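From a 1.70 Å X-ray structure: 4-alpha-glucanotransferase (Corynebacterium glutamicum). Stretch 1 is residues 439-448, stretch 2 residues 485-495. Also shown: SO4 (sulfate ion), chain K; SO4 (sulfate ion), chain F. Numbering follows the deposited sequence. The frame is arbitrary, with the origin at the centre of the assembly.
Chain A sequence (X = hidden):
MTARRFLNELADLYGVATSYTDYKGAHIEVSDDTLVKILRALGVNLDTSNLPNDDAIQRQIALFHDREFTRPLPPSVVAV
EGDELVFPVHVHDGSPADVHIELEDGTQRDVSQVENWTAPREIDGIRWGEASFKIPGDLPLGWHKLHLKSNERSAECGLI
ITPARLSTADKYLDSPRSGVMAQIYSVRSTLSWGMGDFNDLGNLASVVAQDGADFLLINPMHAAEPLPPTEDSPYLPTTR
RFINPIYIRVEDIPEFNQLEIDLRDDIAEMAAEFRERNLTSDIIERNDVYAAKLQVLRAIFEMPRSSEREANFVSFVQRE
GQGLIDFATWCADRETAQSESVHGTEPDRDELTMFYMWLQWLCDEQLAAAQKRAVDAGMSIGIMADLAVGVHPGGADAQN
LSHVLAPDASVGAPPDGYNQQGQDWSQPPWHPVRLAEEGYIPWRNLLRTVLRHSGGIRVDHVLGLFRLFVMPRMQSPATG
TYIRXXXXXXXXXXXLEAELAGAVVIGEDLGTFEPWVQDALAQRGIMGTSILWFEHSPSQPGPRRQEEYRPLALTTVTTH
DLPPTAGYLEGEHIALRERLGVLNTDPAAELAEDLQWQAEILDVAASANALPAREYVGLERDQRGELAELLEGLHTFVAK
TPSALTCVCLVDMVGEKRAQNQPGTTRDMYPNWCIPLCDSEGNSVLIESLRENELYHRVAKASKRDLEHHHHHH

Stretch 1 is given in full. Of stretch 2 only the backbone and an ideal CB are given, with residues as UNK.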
# COMPACT_ATOMS: atom_id res chain seq x y z
N GLY A 439 0.70 -6.38 19.48
CA GLY A 439 1.50 -7.41 18.86
C GLY A 439 1.59 -7.30 17.35
O GLY A 439 1.89 -8.23 16.68
N TYR A 440 1.30 -6.12 16.86
CA TYR A 440 1.31 -5.79 15.44
C TYR A 440 0.29 -6.64 14.64
O TYR A 440 0.42 -6.83 13.42
CB TYR A 440 2.72 -5.89 14.85
CG TYR A 440 3.63 -4.82 15.35
CD1 TYR A 440 3.71 -3.57 14.68
CD2 TYR A 440 4.46 -5.01 16.46
CE1 TYR A 440 4.49 -2.55 15.17
CE2 TYR A 440 5.29 -4.01 16.92
CZ TYR A 440 5.27 -2.73 16.29
OH TYR A 440 6.07 -1.70 16.65
N ILE A 441 -0.70 -7.22 15.32
CA ILE A 441 -1.55 -8.15 14.65
C ILE A 441 -2.37 -7.49 13.51
O ILE A 441 -2.55 -8.14 12.47
CB ILE A 441 -2.46 -8.91 15.65
CG1 ILE A 441 -1.60 -9.77 16.57
CG2 ILE A 441 -3.56 -9.66 14.91
CD1 ILE A 441 -0.84 -10.92 15.91
N PRO A 442 -2.81 -6.22 13.68
CA PRO A 442 -3.51 -5.56 12.54
C PRO A 442 -2.63 -5.35 11.27
O PRO A 442 -3.13 -5.46 10.15
CB PRO A 442 -3.92 -4.25 13.15
CG PRO A 442 -4.22 -4.61 14.60
CD PRO A 442 -3.01 -5.44 14.90
N TRP A 443 -1.35 -5.11 11.49
CA TRP A 443 -0.36 -4.96 10.38
C TRP A 443 -0.17 -6.35 9.73
O TRP A 443 -0.24 -6.51 8.49
CB TRP A 443 0.95 -4.42 10.94
CG TRP A 443 2.08 -4.25 9.99
CD1 TRP A 443 3.35 -4.61 10.22
CD2 TRP A 443 2.09 -3.55 8.74
NE1 TRP A 443 4.15 -4.29 9.16
CE2 TRP A 443 3.42 -3.57 8.27
CE3 TRP A 443 1.12 -2.91 7.98
CZ2 TRP A 443 3.79 -3.03 7.04
CZ3 TRP A 443 1.46 -2.37 6.78
CH2 TRP A 443 2.81 -2.41 6.31
N ARG A 444 0.07 -7.41 10.56
CA ARG A 444 0.12 -8.74 10.06
C ARG A 444 -1.11 -9.12 9.18
O ARG A 444 -0.96 -9.69 8.10
CB ARG A 444 0.17 -9.80 11.20
CG ARG A 444 0.28 -11.22 10.65
CD ARG A 444 0.18 -12.25 11.77
NE ARG A 444 -1.19 -12.37 12.22
CZ ARG A 444 -1.59 -13.14 13.24
NH1 ARG A 444 -0.70 -13.85 13.93
NH2 ARG A 444 -2.89 -13.15 13.63
N ASN A 445 -2.31 -8.84 9.70
CA ASN A 445 -3.50 -9.36 9.06
C ASN A 445 -3.76 -8.66 7.71
O ASN A 445 -4.15 -9.36 6.74
CB ASN A 445 -4.70 -9.21 10.00
CG ASN A 445 -4.65 -10.21 11.17
OD1 ASN A 445 -3.82 -11.09 11.21
ND2 ASN A 445 -5.57 -10.07 12.06
N LEU A 446 -3.54 -7.35 7.63
CA LEU A 446 -3.72 -6.67 6.34
C LEU A 446 -2.68 -7.20 5.32
O LEU A 446 -3.04 -7.54 4.17
CB LEU A 446 -3.76 -5.19 6.48
CG LEU A 446 -2.47 -4.41 6.62
CD1 LEU A 446 -1.78 -4.09 5.29
CD2 LEU A 446 -2.75 -3.18 7.38
N LEU A 447 -1.43 -7.37 5.77
CA LEU A 447 -0.42 -7.89 4.89
C LEU A 447 -0.72 -9.30 4.40
O LEU A 447 -0.50 -9.65 3.20
CB LEU A 447 0.98 -7.84 5.54
CG LEU A 447 1.61 -6.49 5.77
CD1 LEU A 447 2.83 -6.55 6.70
CD2 LEU A 447 2.00 -5.91 4.40
N ARG A 448 -1.10 -10.17 5.33
CA ARG A 448 -1.35 -11.50 4.93
C ARG A 448 -2.50 -11.59 3.86
O ARG A 448 -2.43 -12.38 2.95
CB ARG A 448 -1.73 -12.34 6.15
CG ARG A 448 -1.94 -13.76 5.83
CD ARG A 448 -1.78 -14.62 7.03
NE ARG A 448 -0.46 -14.52 7.63
CZ ARG A 448 -0.08 -15.25 8.66
NH1 ARG A 448 -0.92 -16.14 9.19
NH2 ARG A 448 1.14 -15.12 9.19
N UNK A 485 8.30 5.26 14.12
CA UNK A 485 7.80 3.92 14.35
C UNK A 485 8.96 3.02 14.55
O UNK A 485 10.11 3.35 14.22
CB UNK A 485 6.92 3.43 13.20
N UNK A 486 8.68 1.84 15.12
CA UNK A 486 9.70 0.83 15.24
C UNK A 486 9.88 0.14 13.89
O UNK A 486 9.16 -0.84 13.58
CB UNK A 486 9.34 -0.18 16.33
N UNK A 487 10.87 0.62 13.11
CA UNK A 487 11.08 0.06 11.76
C UNK A 487 11.47 -1.43 11.80
O UNK A 487 11.16 -2.21 10.86
CB UNK A 487 12.17 0.85 11.03
N UNK A 488 12.15 -1.85 12.84
CA UNK A 488 12.49 -3.26 12.97
C UNK A 488 11.23 -4.14 13.02
O UNK A 488 11.20 -5.21 12.39
CB UNK A 488 13.34 -3.48 14.22
N UNK A 489 10.22 -3.64 13.70
CA UNK A 489 8.92 -4.28 13.66
C UNK A 489 8.16 -4.13 12.34
O UNK A 489 7.77 -5.14 11.77
CB UNK A 489 8.06 -3.72 14.80
N UNK A 490 7.97 -2.92 11.83
CA UNK A 490 7.16 -2.74 10.62
C UNK A 490 7.83 -3.37 9.39
O UNK A 490 7.19 -4.10 8.62
CB UNK A 490 6.91 -1.25 10.37
N UNK A 491 9.11 -3.13 9.22
CA UNK A 491 9.85 -3.68 8.07
C UNK A 491 10.04 -5.14 8.24
O UNK A 491 9.91 -5.92 7.27
CB UNK A 491 11.21 -3.00 7.89
N UNK A 492 10.35 -5.55 9.47
CA UNK A 492 10.57 -6.99 9.76
C UNK A 492 9.32 -7.82 9.49
O UNK A 492 9.40 -8.92 8.94
CB UNK A 492 11.00 -7.18 11.22
N UNK A 493 8.19 -7.30 9.88
CA UNK A 493 6.94 -8.00 9.63
C UNK A 493 6.55 -7.98 8.15
O UNK A 493 6.02 -8.93 7.68
CB UNK A 493 5.82 -7.38 10.47
N UNK A 494 6.78 -6.89 7.42
CA UNK A 494 6.58 -6.90 6.02
C UNK A 494 7.44 -8.01 5.38
O UNK A 494 6.95 -8.79 4.55
CB UNK A 494 6.90 -5.52 5.43
N UNK A 495 8.70 -8.10 5.77
CA UNK A 495 9.58 -9.13 5.21
C UNK A 495 9.11 -10.54 5.57
O UNK A 495 9.13 -11.44 4.69
CB UNK A 495 11.01 -8.92 5.70
S SO4 K . -2.58 -15.43 16.56
O1 SO4 K . -2.75 -16.87 16.92
O2 SO4 K . -2.84 -14.54 17.73
O3 SO4 K . -1.18 -15.19 16.11
O4 SO4 K . -3.61 -15.17 15.53
S SO4 F . -3.40 -18.80 7.08
O1 SO4 F . -4.21 -19.63 8.00
O2 SO4 F . -1.97 -19.11 7.21
O3 SO4 F . -3.68 -17.36 7.43
O4 SO4 F . -3.74 -19.19 5.71

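Two helices, 441-448 and 487-495, run side by side with their N-to-C directions 30° apart and their axes 10.1 Å apart at closest approach, so side chains of moderate size can fill the gap.

Position 485 precedes the second helix; its CB points toward stretch 1 but has nothing of it within 5.5 Å, so the choice is wide. It is Phe-485, which makes no contact with stretch 1.

Position 486 stands right before the helix, where free backbone NH groups favour Asp, Asn, Ser or Thr. Its ideal CB lies 3.6 Å from Tyr-440 OH, so a polar group also suits the neighbourhood. Asp-486 caps the helix: its OD1 accepts a weak bond from the backbone N of 489 at 3.3 Å. One water bridges Tyr-440 OH (2.6 Å) and Asp-486 OD2 (2.6 Å), donating to the carboxylate; a second joins the same hydroxyl OH (2.8 Å) to Asp-486 N (3.0 Å).

Positions 487 and 488 meet nothing of stretch 1, so many helix-compatible residues would serve; they are His-487 and Asn-488.

At 489 the ideal CB is already 3.3 Å from Tyr-440 CZ, which argues for a small residue. Ala-489 fits, its CB lying over the ring face, 3.7 Å from the centroid of the Tyr-440 ring, a CH-pi contact.

At 490 CA-to-CB points sideways, with the CB 4.3 Å from Trp-443 NE1. A flexible aliphatic chain, Leu or Met, could turn back onto the indole. Leu-490 does so: CD2 sits over the five-membered ring of Trp-443, 3.7 Å from its centroid. Its backbone O, available whatever the side chain, accepts a hydrogen bond from Trp-443 NE1 at 3.1 Å.

Position 491 points away and tolerates many residues; it is Val-491. At 492 an ideal CB would come within 2.3 Å of the O of residue 488, which favours glycine, and Gly-492 is found.

Position 493 points toward an apolar surface, its CB 3.7 Å from Trp-443 CD1; Ile, Leu, Val or Met would suit. Ile-493 reaches two ways: CD1 packs 3.4 Å from Tyr-440 CB, while CG2 lies 3.5 Å from Trp-443 CD1 and 4.0 Å from Leu-447 CD1.

At 494 the CB, directed sideways, is 4.3 Å from Trp-443 CZ2 and 4.4 Å from Leu-447 CD1, again inviting an aliphatic chain. Leu-494 extends the apolar seam, its CD1 3.8 Å from Leu-447 CD2.

Position 495 points away, leaving the choice open; it is Ala-495.

Stretch 2 (485-495) FDHNALVGILA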
# COMPACT_ATOMS: atom_id res chain seq x y z
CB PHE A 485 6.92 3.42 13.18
CG PHE A 485 5.62 4.19 13.10
CD1 PHE A 485 4.53 3.76 13.82
CD2 PHE A 485 5.49 5.32 12.32
CE1 PHE A 485 3.36 4.49 13.79
CE2 PHE A 485 4.29 6.06 12.32
CZ PHE A 485 3.23 5.63 13.08
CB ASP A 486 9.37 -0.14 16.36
CG ASP A 486 10.42 -1.21 16.53
OD1 ASP A 486 11.46 -1.34 15.79
OD2 ASP A 486 10.26 -1.90 17.55
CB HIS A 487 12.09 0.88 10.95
CG HIS A 487 13.40 1.00 11.64
ND1 HIS A 487 14.39 0.06 11.49
CD2 HIS A 487 13.80 1.82 12.62
CE1 HIS A 487 15.37 0.33 12.32
NE2 HIS A 487 15.04 1.39 13.02
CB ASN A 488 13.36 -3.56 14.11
CG ASN A 488 14.80 -3.09 13.89
OD1 ASN A 488 15.38 -3.23 12.82
ND2 ASN A 488 15.34 -2.52 14.90
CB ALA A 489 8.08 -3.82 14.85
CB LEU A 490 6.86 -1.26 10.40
CG LEU A 490 5.85 -0.64 11.40
CD1 LEU A 490 5.49 0.76 11.05
CD2 LEU A 490 4.57 -1.46 11.45
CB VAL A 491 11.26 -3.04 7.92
CG1 VAL A 491 12.04 -3.73 6.81
CG2 VAL A 491 11.19 -1.55 7.63
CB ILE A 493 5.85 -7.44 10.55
CG1 ILE A 493 6.13 -7.87 12.02
CG2 ILE A 493 4.44 -7.90 10.13
CD1 ILE A 493 5.36 -7.04 13.06
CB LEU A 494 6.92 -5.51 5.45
CG LEU A 494 7.02 -5.38 3.95
CD1 LEU A 494 5.68 -5.69 3.32
CD2 LEU A 494 7.45 -3.98 3.60
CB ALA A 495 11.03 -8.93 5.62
O HOH W 1 7.81 -2.08 18.54
O HOH W 2 5.95 1.09 16.10
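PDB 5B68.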